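Local coordinates for cutm, flavoprotein of carbon monoxide dehydrogenase (Hydrogenophaga pseudoflava, PDB 1FFV) that binds FAD as the flavoprotein subunit of carbon monoxide dehydrogenase and probably passes electrons from CO oxidation, received through iron-sulfur clusters, to an external acceptor, at residues H35-M40 / E49-I54; A98-D103 / W181-L186. All coordinates share one frame; numbering follows the deposited sequence.

Contact 1 (H35-M40 / E49-I54). With FAD (flavin-adenine dinucleotide), chain J.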
loop_
_atom_site.group_PDB
_atom_site.type_symbol
_atom_site.label_atom_id
_atom_site.label_comp_id
_atom_site.label_asym_id
_atom_site.label_seq_id
_atom_site.Cartn_x
_atom_site.Cartn_y
_atom_site.Cartn_z
ATOM N N HIS C 35 14.950 35.813 -8.122
ATOM C CA HIS C 35 14.283 35.926 -6.834
ATOM C C HIS C 35 13.299 37.077 -6.625
ATOM O O HIS C 35 12.816 37.312 -5.518
ATOM C CB HIS C 35 15.279 35.759 -5.684
ATOM C CG HIS C 35 15.595 34.326 -5.390
ATOM N ND1 HIS C 35 16.174 33.489 -6.319
ATOM C CD2 HIS C 35 15.343 33.562 -4.299
ATOM C CE1 HIS C 35 16.261 32.269 -5.816
ATOM N NE2 HIS C 35 15.764 32.286 -4.591
ATOM N N SER C 36 12.986 37.764 -7.719
ATOM C CA SER C 36 11.993 38.834 -7.734
ATOM C C SER C 36 11.074 38.516 -8.909
ATOM O O SER C 36 9.852 38.533 -8.771
ATOM C CB SER C 36 12.631 40.207 -7.916
ATOM O OG SER C 36 12.931 40.794 -6.663
ATOM N N LEU C 37 11.685 38.123 -10.030
ATOM C CA LEU C 37 10.957 37.792 -11.254
ATOM C C LEU C 37 10.151 36.505 -11.172
ATOM O O LEU C 37 8.974 36.488 -11.546
ATOM C CB LEU C 37 11.900 37.732 -12.455
ATOM C CG LEU C 37 11.206 37.339 -13.773
ATOM C CD1 LEU C 37 10.140 38.372 -14.155
ATOM C CD2 LEU C 37 12.246 37.203 -14.887
ATOM N N LEU C 38 10.773 35.420 -10.713
ATOM C CA LEU C 38 10.035 34.162 -10.600
ATOM C C LEU C 38 8.859 34.310 -9.631
ATOM O O LEU C 38 7.752 33.850 -9.928
ATOM C CB LEU C 38 10.956 32.997 -10.245
ATOM C CG LEU C 38 11.964 32.691 -11.358
ATOM C CD1 LEU C 38 12.844 31.519 -10.953
ATOM C CD2 LEU C 38 11.233 32.387 -12.674
ATOM N N PRO C 39 9.077 34.964 -8.466
ATOM C CA PRO C 39 7.985 35.154 -7.508
ATOM C C PRO C 39 6.791 35.889 -8.139
ATOM O O PRO C 39 5.645 35.483 -7.936
ATOM C CB PRO C 39 8.644 35.993 -6.415
ATOM C CG PRO C 39 10.017 35.419 -6.367
ATOM C CD PRO C 39 10.370 35.312 -7.841
ATOM N N MET C 40 7.057 36.950 -8.911
ATOM C CA MET C 40 5.981 37.695 -9.566
ATOM C C MET C 40 5.292 36.818 -10.604
ATOM O O MET C 40 4.086 36.905 -10.787
ATOM C CB MET C 40 6.500 38.956 -10.260
ATOM C CG MET C 40 7.058 40.014 -9.336
ATOM S SD MET C 40 7.540 41.492 -10.261
ATOM C CE MET C 40 6.884 42.779 -9.170
ATOM N N GLU C 49 6.338 36.240 -22.170
ATOM C CA GLU C 49 6.313 35.053 -23.013
ATOM C C GLU C 49 7.706 34.474 -23.263
ATOM O O GLU C 49 7.845 33.314 -23.647
ATOM C CB GLU C 49 5.556 35.349 -24.313
ATOM C CG GLU C 49 4.065 35.603 -24.044
ATOM C CD GLU C 49 3.273 36.097 -25.252
ATOM O OE1 GLU C 49 2.037 36.285 -25.100
ATOM O OE2 GLU C 49 3.864 36.310 -26.340
ATOM N N HIS C 50 8.734 35.262 -22.964
ATOM C CA HIS C 50 10.116 34.838 -23.152
ATOM C C HIS C 50 11.005 35.255 -21.984
ATOM O O HIS C 50 10.946 36.396 -21.523
ATOM C CB HIS C 50 10.698 35.451 -24.433
ATOM C CG HIS C 50 10.079 34.936 -25.693
ATOM N ND1 HIS C 50 10.614 33.886 -26.407
ATOM C CD2 HIS C 50 8.976 35.333 -26.372
ATOM C CE1 HIS C 50 9.866 33.657 -27.474
ATOM N NE2 HIS C 50 8.866 34.521 -27.476
ATOM N N LEU C 51 11.818 34.321 -21.501
ATOM C CA LEU C 51 12.751 34.617 -20.424
ATOM C C LEU C 51 14.159 34.423 -20.958
ATOM O O LEU C 51 14.497 33.359 -21.485
ATOM C CB LEU C 51 12.527 33.719 -19.204
ATOM C CG LEU C 51 11.327 34.044 -18.315
ATOM C CD1 LEU C 51 11.394 33.210 -17.043
ATOM C CD2 LEU C 51 11.327 35.530 -17.980
ATOM N N ILE C 52 14.954 35.482 -20.884
ATOM C CA ILE C 52 16.328 35.422 -21.351
ATOM C C ILE C 52 17.230 35.294 -20.141
ATOM O O ILE C 52 17.471 36.265 -19.421
ATOM C CB ILE C 52 16.710 36.675 -22.155
ATOM C CG1 ILE C 52 15.782 36.818 -23.356
ATOM C CG2 ILE C 52 18.170 36.590 -22.609
ATOM C CD1 ILE C 52 15.827 38.185 -23.965
ATOM N N ASP C 53 17.701 34.078 -19.917
ATOM C CA ASP C 53 18.578 33.772 -18.797
ATOM C C ASP C 53 19.989 34.299 -19.059
ATOM O O ASP C 53 20.646 33.911 -20.031
ATOM C CB ASP C 53 18.602 32.253 -18.574
ATOM C CG ASP C 53 19.250 31.850 -17.259
ATOM O OD1 ASP C 53 19.961 32.663 -16.629
ATOM O OD2 ASP C 53 19.040 30.693 -16.854
ATOM N N ILE C 54 20.448 35.188 -18.186
ATOM C CA ILE C 54 21.786 35.746 -18.318
ATOM C C ILE C 54 22.783 35.171 -17.298
ATOM O O ILE C 54 23.835 35.761 -17.068
ATOM C CB ILE C 54 21.761 37.295 -18.252
ATOM C CG1 ILE C 54 21.072 37.767 -16.966
ATOM C CG2 ILE C 54 21.048 37.857 -19.479
ATOM C CD1 ILE C 54 21.060 39.271 -16.780
HETATM P PA FAD J . 15.504 38.922 -11.008
HETATM O O1A FAD J . 15.762 38.364 -12.346
HETATM O O2A FAD J . 14.628 38.298 -10.184
HETATM O O5B FAD J . 14.978 40.284 -11.322
HETATM C C5B FAD J . 15.728 41.176 -12.120
HETATM C C4B FAD J . 14.779 42.255 -12.627
HETATM O O4B FAD J . 15.682 43.244 -13.212
HETATM C C3B FAD J . 13.934 41.899 -13.821
HETATM O O3B FAD J . 12.992 42.837 -14.201
HETATM C C2B FAD J . 15.037 41.595 -14.811
HETATM O O2B FAD J . 14.528 41.489 -16.097
HETATM C C1B FAD J . 15.937 42.774 -14.615
HETATM N N9A FAD J . 17.365 42.511 -14.599
HETATM C C8A FAD J . 18.042 41.603 -13.825
HETATM N N7A FAD J . 19.354 41.611 -14.047
HETATM C C5A FAD J . 19.534 42.564 -15.017
HETATM C C6A FAD J . 20.734 43.055 -15.678
HETATM N N6A FAD J . 21.940 42.615 -15.443
HETATM N N1A FAD J . 20.506 44.031 -16.603
HETATM C C2A FAD J . 19.274 44.517 -16.877
HETATM N N3A FAD J . 18.127 44.135 -16.321
HETATM C C4A FAD J . 18.306 43.156 -15.386
HETATM N N1 FAD J . 15.994 42.441 -1.646
HETATM C C2 FAD J . 16.454 43.407 -0.864
HETATM O O2 FAD J . 17.056 44.327 -1.310
HETATM N N3 FAD J . 16.263 43.411 0.538
HETATM C C4 FAD J . 15.583 42.405 1.169
HETATM O O4 FAD J . 15.443 42.442 2.375
HETATM C C4X FAD J . 15.066 41.338 0.327
HETATM N N5 FAD J . 14.393 40.330 0.887
HETATM C C5X FAD J . 13.930 39.355 0.059
HETATM C C6 FAD J . 13.227 38.309 0.658
HETATM C C7 FAD J . 12.721 37.284 -0.076
HETATM C C7M FAD J . 11.962 36.169 0.601
HETATM C C8 FAD J . 12.909 37.255 -1.503
HETATM C C8M FAD J . 12.354 36.129 -2.343
HETATM C C9 FAD J . 13.617 38.296 -2.123
HETATM C C9A FAD J . 14.124 39.334 -1.351
HETATM N N10 FAD J . 14.848 40.423 -1.916
HETATM C C10 FAD J . 15.311 41.402 -1.115
HETATM C "C1'" FAD J . 15.105 40.437 -3.394
HETATM C "C2'" FAD J . 16.468 39.960 -4.081
HETATM O "O2'" FAD J . 17.099 40.760 -3.117
HETATM C "C3'" FAD J . 15.764 40.390 -5.354
HETATM O "O3'" FAD J . 16.262 39.033 -5.384
HETATM C "C4'" FAD J . 16.508 40.455 -6.670
HETATM O "O4'" FAD J . 15.780 41.686 -6.354
HETATM C "C5'" FAD J . 15.914 40.771 -8.048
HETATM O "O5'" FAD J . 17.445 40.313 -8.248
HETATM P P FAD J . 17.634 39.034 -9.066
HETATM O O1P FAD J . 19.168 38.920 -9.224
HETATM O O2P FAD J . 17.065 37.910 -8.492
HETATM O O3P FAD J . 16.929 39.219 -10.346
#
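Leu37 and Leu51 make the main touch between the start of helix 37-42 and strand 50-53. The contact is wholly apolar and rests on methyl groups: CD2 of Leu37 lies 3.6 Å from CD2 of Leu51, the two side chains running past one another in opposite directions. Leu37 points at the strand, and its first torsion, with CG anti to the backbone N (chi1 178°), puts CD2 at Leu51. The second methyl of the strand leucine is used more loosely, Leu51 CD1 lying 4.4 Å from Leu38 CD2. The Leu51 side chain also packs on Phe6 and Lys29.

The helix belongs to a beta-alpha-beta unit, strand 28-31, helix 37-42, strand 50-53, in which strand 50-53 is the middle member of a three-stranded parallel sheet. In this FAD-binding domain the turn before helix 37-42 meets the pyrophosphate of the cofactor.

Polar contacts therefore gather at that turn and go to FAD. One phosphate oxygen, FAD O2A, takes two backbone N-H groups: Leu37 N at 3.0 Å with a fairly straight 168° bond, and Ser36 N at 3.0 Å with a more bent one of 145°. His35 N gives its hydrogen to FAD O2P, on the other phosphate, again at 3.0 Å. Lying at the amino end of the helix, the negative phosphate is probably stabilised by the helix dipole as well as by these N-H groups. The His35 ring, tied through ND1 to the carbonyl of Gly33, lies obliquely to the flavin methyl C8M. Toward the adenine, Ile54 CD1 comes within 3.7 Å of FAD N6A.

Contact 2 (A98-D103 / W181-L186). With FAD (flavin-adenine dinucleotide), chain J.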
loop_
_atom_site.group_PDB
_atom_site.type_symbol
_atom_site.label_atom_id
_atom_site.label_comp_id
_atom_site.label_asym_id
_atom_site.label_seq_id
_atom_site.Cartn_x
_atom_site.Cartn_y
_atom_site.Cartn_z
ATOM N N ALA C 98 24.933 43.925 2.761
ATOM C CA ALA C 98 24.390 42.799 2.012
ATOM C C ALA C 98 23.910 41.706 2.963
ATOM O O ALA C 98 23.021 40.927 2.620
ATOM C CB ALA C 98 25.427 42.250 1.040
ATOM N N LYS C 99 24.486 41.669 4.164
ATOM C CA LYS C 99 24.112 40.679 5.175
ATOM C C LYS C 99 22.678 40.885 5.636
ATOM O O LYS C 99 22.050 39.968 6.157
ATOM C CB LYS C 99 25.033 40.760 6.395
ATOM C CG LYS C 99 26.460 40.297 6.160
ATOM C CD LYS C 99 27.241 40.358 7.463
ATOM C CE LYS C 99 28.714 40.032 7.266
ATOM N NZ LYS C 99 29.427 40.007 8.586
ATOM N N LEU C 100 22.178 42.101 5.457
ATOM C CA LEU C 100 20.822 42.454 5.851
ATOM C C LEU C 100 19.809 42.183 4.741
ATOM O O LEU C 100 18.622 42.482 4.896
ATOM C CB LEU C 100 20.767 43.935 6.243
ATOM C CG LEU C 100 21.768 44.387 7.309
ATOM C CD1 LEU C 100 21.699 45.895 7.493
ATOM C CD2 LEU C 100 21.499 43.647 8.627
ATOM N N ILE C 101 20.267 41.634 3.623
ATOM C CA ILE C 101 19.369 41.359 2.513
ATOM C C ILE C 101 18.880 39.920 2.505
ATOM O O ILE C 101 19.680 38.984 2.539
ATOM C CB ILE C 101 20.032 41.680 1.149
ATOM C CG1 ILE C 101 20.359 43.171 1.068
ATOM C CG2 ILE C 101 19.114 41.282 -0.015
ATOM C CD1 ILE C 101 21.210 43.533 -0.137
ATOM N N ALA C 102 17.564 39.749 2.516
ATOM C CA ALA C 102 16.959 38.421 2.464
ATOM C C ALA C 102 17.538 37.415 3.467
ATOM O O ALA C 102 17.655 37.714 4.652
ATOM C CB ALA C 102 17.069 37.879 1.041
ATOM N N ASP C 103 17.876 36.221 2.982
ATOM C CA ASP C 103 18.446 35.156 3.805
ATOM C C ASP C 103 19.558 34.433 3.020
ATOM O O ASP C 103 19.781 34.740 1.847
ATOM C CB ASP C 103 17.341 34.192 4.255
ATOM C CG ASP C 103 16.668 33.476 3.096
ATOM O OD1 ASP C 103 17.377 32.862 2.272
ATOM O OD2 ASP C 103 15.421 33.495 3.033
ATOM N N TRP C 181 30.883 54.893 7.434
ATOM C CA TRP C 181 29.706 54.405 6.719
ATOM C C TRP C 181 28.698 53.734 7.642
ATOM O O TRP C 181 28.991 53.453 8.807
ATOM C CB TRP C 181 30.148 53.400 5.654
ATOM C CG TRP C 181 31.103 52.377 6.205
ATOM C CD1 TRP C 181 32.464 52.501 6.327
ATOM C CD2 TRP C 181 30.765 51.111 6.776
ATOM N NE1 TRP C 181 32.988 51.393 6.947
ATOM C CE2 TRP C 181 31.967 50.523 7.233
ATOM C CE3 TRP C 181 29.561 50.417 6.953
ATOM C CZ2 TRP C 181 32.000 49.267 7.860
ATOM C CZ3 TRP C 181 29.593 49.171 7.575
ATOM C CH2 TRP C 181 30.807 48.609 8.021
ATOM N N ALA C 182 27.521 53.442 7.097
ATOM C CA ALA C 182 26.478 52.779 7.862
ATOM C C ALA C 182 25.220 52.529 7.051
ATOM O O ALA C 182 24.938 53.234 6.084
ATOM C CB ALA C 182 26.127 53.604 9.105
ATOM N N TYR C 183 24.509 51.469 7.420
ATOM C CA TYR C 183 23.229 51.133 6.809
ATOM C C TYR C 183 22.322 50.673 7.938
ATOM O O TYR C 183 22.483 49.573 8.466
ATOM C CB TYR C 183 23.323 50.024 5.764
ATOM C CG TYR C 183 22.030 49.892 4.989
ATOM C CD1 TYR C 183 21.452 51.016 4.389
ATOM C CD2 TYR C 183 21.355 48.671 4.890
ATOM C CE1 TYR C 183 20.236 50.936 3.717
ATOM C CE2 TYR C 183 20.124 48.580 4.211
ATOM C CZ TYR C 183 19.578 49.724 3.630
ATOM O OH TYR C 183 18.378 49.685 2.959
ATOM N N GLU C 184 21.432 51.558 8.368
ATOM C CA GLU C 184 20.495 51.232 9.437
ATOM C C GLU C 184 19.189 50.804 8.790
ATOM O O GLU C 184 18.564 51.589 8.076
ATOM C CB GLU C 184 20.261 52.443 10.343
ATOM C CG GLU C 184 21.483 52.889 11.138
ATOM C CD GLU C 184 21.929 51.878 12.184
ATOM O OE1 GLU C 184 21.071 51.324 12.910
ATOM O OE2 GLU C 184 23.152 51.642 12.284
ATOM N N LYS C 185 18.792 49.558 9.030
ATOM C CA LYS C 185 17.560 49.024 8.458
ATOM C C LYS C 185 16.559 48.513 9.508
ATOM O O LYS C 185 16.833 47.555 10.239
ATOM C CB LYS C 185 17.907 47.920 7.448
ATOM C CG LYS C 185 16.732 47.142 6.880
ATOM C CD LYS C 185 17.247 46.038 5.958
ATOM C CE LYS C 185 16.119 45.225 5.330
ATOM N NZ LYS C 185 16.640 44.224 4.364
ATOM N N LEU C 186 15.404 49.173 9.575
ATOM C CA LEU C 186 14.332 48.805 10.497
ATOM C C LEU C 186 13.505 47.750 9.759
ATOM O O LEU C 186 12.963 48.026 8.690
ATOM C CB LEU C 186 13.462 50.030 10.788
ATOM C CG LEU C 186 12.677 50.148 12.095
ATOM C CD1 LEU C 186 11.451 50.983 11.814
ATOM C CD2 LEU C 186 12.255 48.800 12.643
HETATM P PA FAD J . 15.504 38.922 -11.008
HETATM O O1A FAD J . 15.762 38.364 -12.346
HETATM O O2A FAD J . 14.628 38.298 -10.184
HETATM O O5B FAD J . 14.978 40.284 -11.322
HETATM C C5B FAD J . 15.728 41.176 -12.120
HETATM C C4B FAD J . 14.779 42.255 -12.627
HETATM O O4B FAD J . 15.682 43.244 -13.212
HETATM C C3B FAD J . 13.934 41.899 -13.821
HETATM O O3B FAD J . 12.992 42.837 -14.201
HETATM C C2B FAD J . 15.037 41.595 -14.811
HETATM O O2B FAD J . 14.528 41.489 -16.097
HETATM C C1B FAD J . 15.937 42.774 -14.615
HETATM N N9A FAD J . 17.365 42.511 -14.599
HETATM C C8A FAD J . 18.042 41.603 -13.825
HETATM N N7A FAD J . 19.354 41.611 -14.047
HETATM C C5A FAD J . 19.534 42.564 -15.017
HETATM C C6A FAD J . 20.734 43.055 -15.678
HETATM N N6A FAD J . 21.940 42.615 -15.443
HETATM N N1A FAD J . 20.506 44.031 -16.603
HETATM C C2A FAD J . 19.274 44.517 -16.877
HETATM N N3A FAD J . 18.127 44.135 -16.321
HETATM C C4A FAD J . 18.306 43.156 -15.386
HETATM N N1 FAD J . 15.994 42.441 -1.646
HETATM C C2 FAD J . 16.454 43.407 -0.864
HETATM O O2 FAD J . 17.056 44.327 -1.310
HETATM N N3 FAD J . 16.263 43.411 0.538
HETATM C C4 FAD J . 15.583 42.405 1.169
HETATM O O4 FAD J . 15.443 42.442 2.375
HETATM C C4X FAD J . 15.066 41.338 0.327
HETATM N N5 FAD J . 14.393 40.330 0.887
HETATM C C5X FAD J . 13.930 39.355 0.059
HETATM C C6 FAD J . 13.227 38.309 0.658
HETATM C C7 FAD J . 12.721 37.284 -0.076
HETATM C C7M FAD J . 11.962 36.169 0.601
HETATM C C8 FAD J . 12.909 37.255 -1.503
HETATM C C8M FAD J . 12.354 36.129 -2.343
HETATM C C9 FAD J . 13.617 38.296 -2.123
HETATM C C9A FAD J . 14.124 39.334 -1.351
HETATM N N10 FAD J . 14.848 40.423 -1.916
HETATM C C10 FAD J . 15.311 41.402 -1.115
HETATM C "C1'" FAD J . 15.105 40.437 -3.394
HETATM C "C2'" FAD J . 16.468 39.960 -4.081
HETATM O "O2'" FAD J . 17.099 40.760 -3.117
HETATM C "C3'" FAD J . 15.764 40.390 -5.354
HETATM O "O3'" FAD J . 16.262 39.033 -5.384
HETATM C "C4'" FAD J . 16.508 40.455 -6.670
HETATM O "O4'" FAD J . 15.780 41.686 -6.354
HETATM C "C5'" FAD J . 15.914 40.771 -8.048
HETATM O "O5'" FAD J . 17.445 40.313 -8.248
HETATM P P FAD J . 17.634 39.034 -9.066
HETATM O O1P FAD J . 19.168 38.920 -9.224
HETATM O O2P FAD J . 17.065 37.910 -8.492
HETATM O O3P FAD J . 16.929 39.219 -10.346
#
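Leu100 has the largest buried area here, and it meets strand 180-186 with both backbone and side chain. Leu100 O accepts a hydrogen bond of 2.7 Å from Lys185 NZ, the ammonium approaching 32° off the carbonyl plane. Leu100 CD1 rests obliquely against the Tyr183 ring, 3.8 Å from Tyr183 CD2.

Lys185 follows in buried area. With CG anti to the backbone N (chi1 173°) and every later torsion also near 180°, the side chain is fully stretched; its CD passes beside Leu100 CB, and Lys185 NZ arrives at the flavin, hydrogen-bonded to FAD O4 at 2.9 Å. Its charge could polarise the C4=O bond, but is offset by a salt bridge to Asp124, which also bonds FAD. Ala102 N adds a weak bond of 3.4 Å to FAD O4. Ile101 and Ala102 both pack on the isoalloxazine, Ile101 CG2 3.5 Å from FAD C2 and Ala102 CB 3.6 Å from FAD N5 and FAD C5X.

Tyr183 supplies the third share, its hydroxyl bonded to Asp124 and Thr217, so one carboxylate steadies both strand side chains. The loop 98-103 follows helix 92-97, on which Tyr183 and Trp181 also pack, and strand 180-186, outermost within this chain in a four-stranded antiparallel sheet, has helix 264-285 against Glu184 and Leu186.

Along the chain the contacts come in series, contact 1 closing before contact 2 opens, and their centres stand 25 Å apart with nearest atoms about 7 Å apart and no direct touch. They share no sheet: strand 50-53 of contact 1 lies in the small parallel sheet, strand 180-186 of contact 2 in the four-stranded antiparallel one. Extended FAD is what connects them, its pyrophosphate and adenine mainly at contact 1, its flavin ring mainly at contact 2. Contact 2 also joins the FAD-binding domain to the C-terminal domain, and both hold the cofactor. A nearby iron-sulfur cluster, about 11 Å from the Leu38 side chain, fits a probable role in electron transfer.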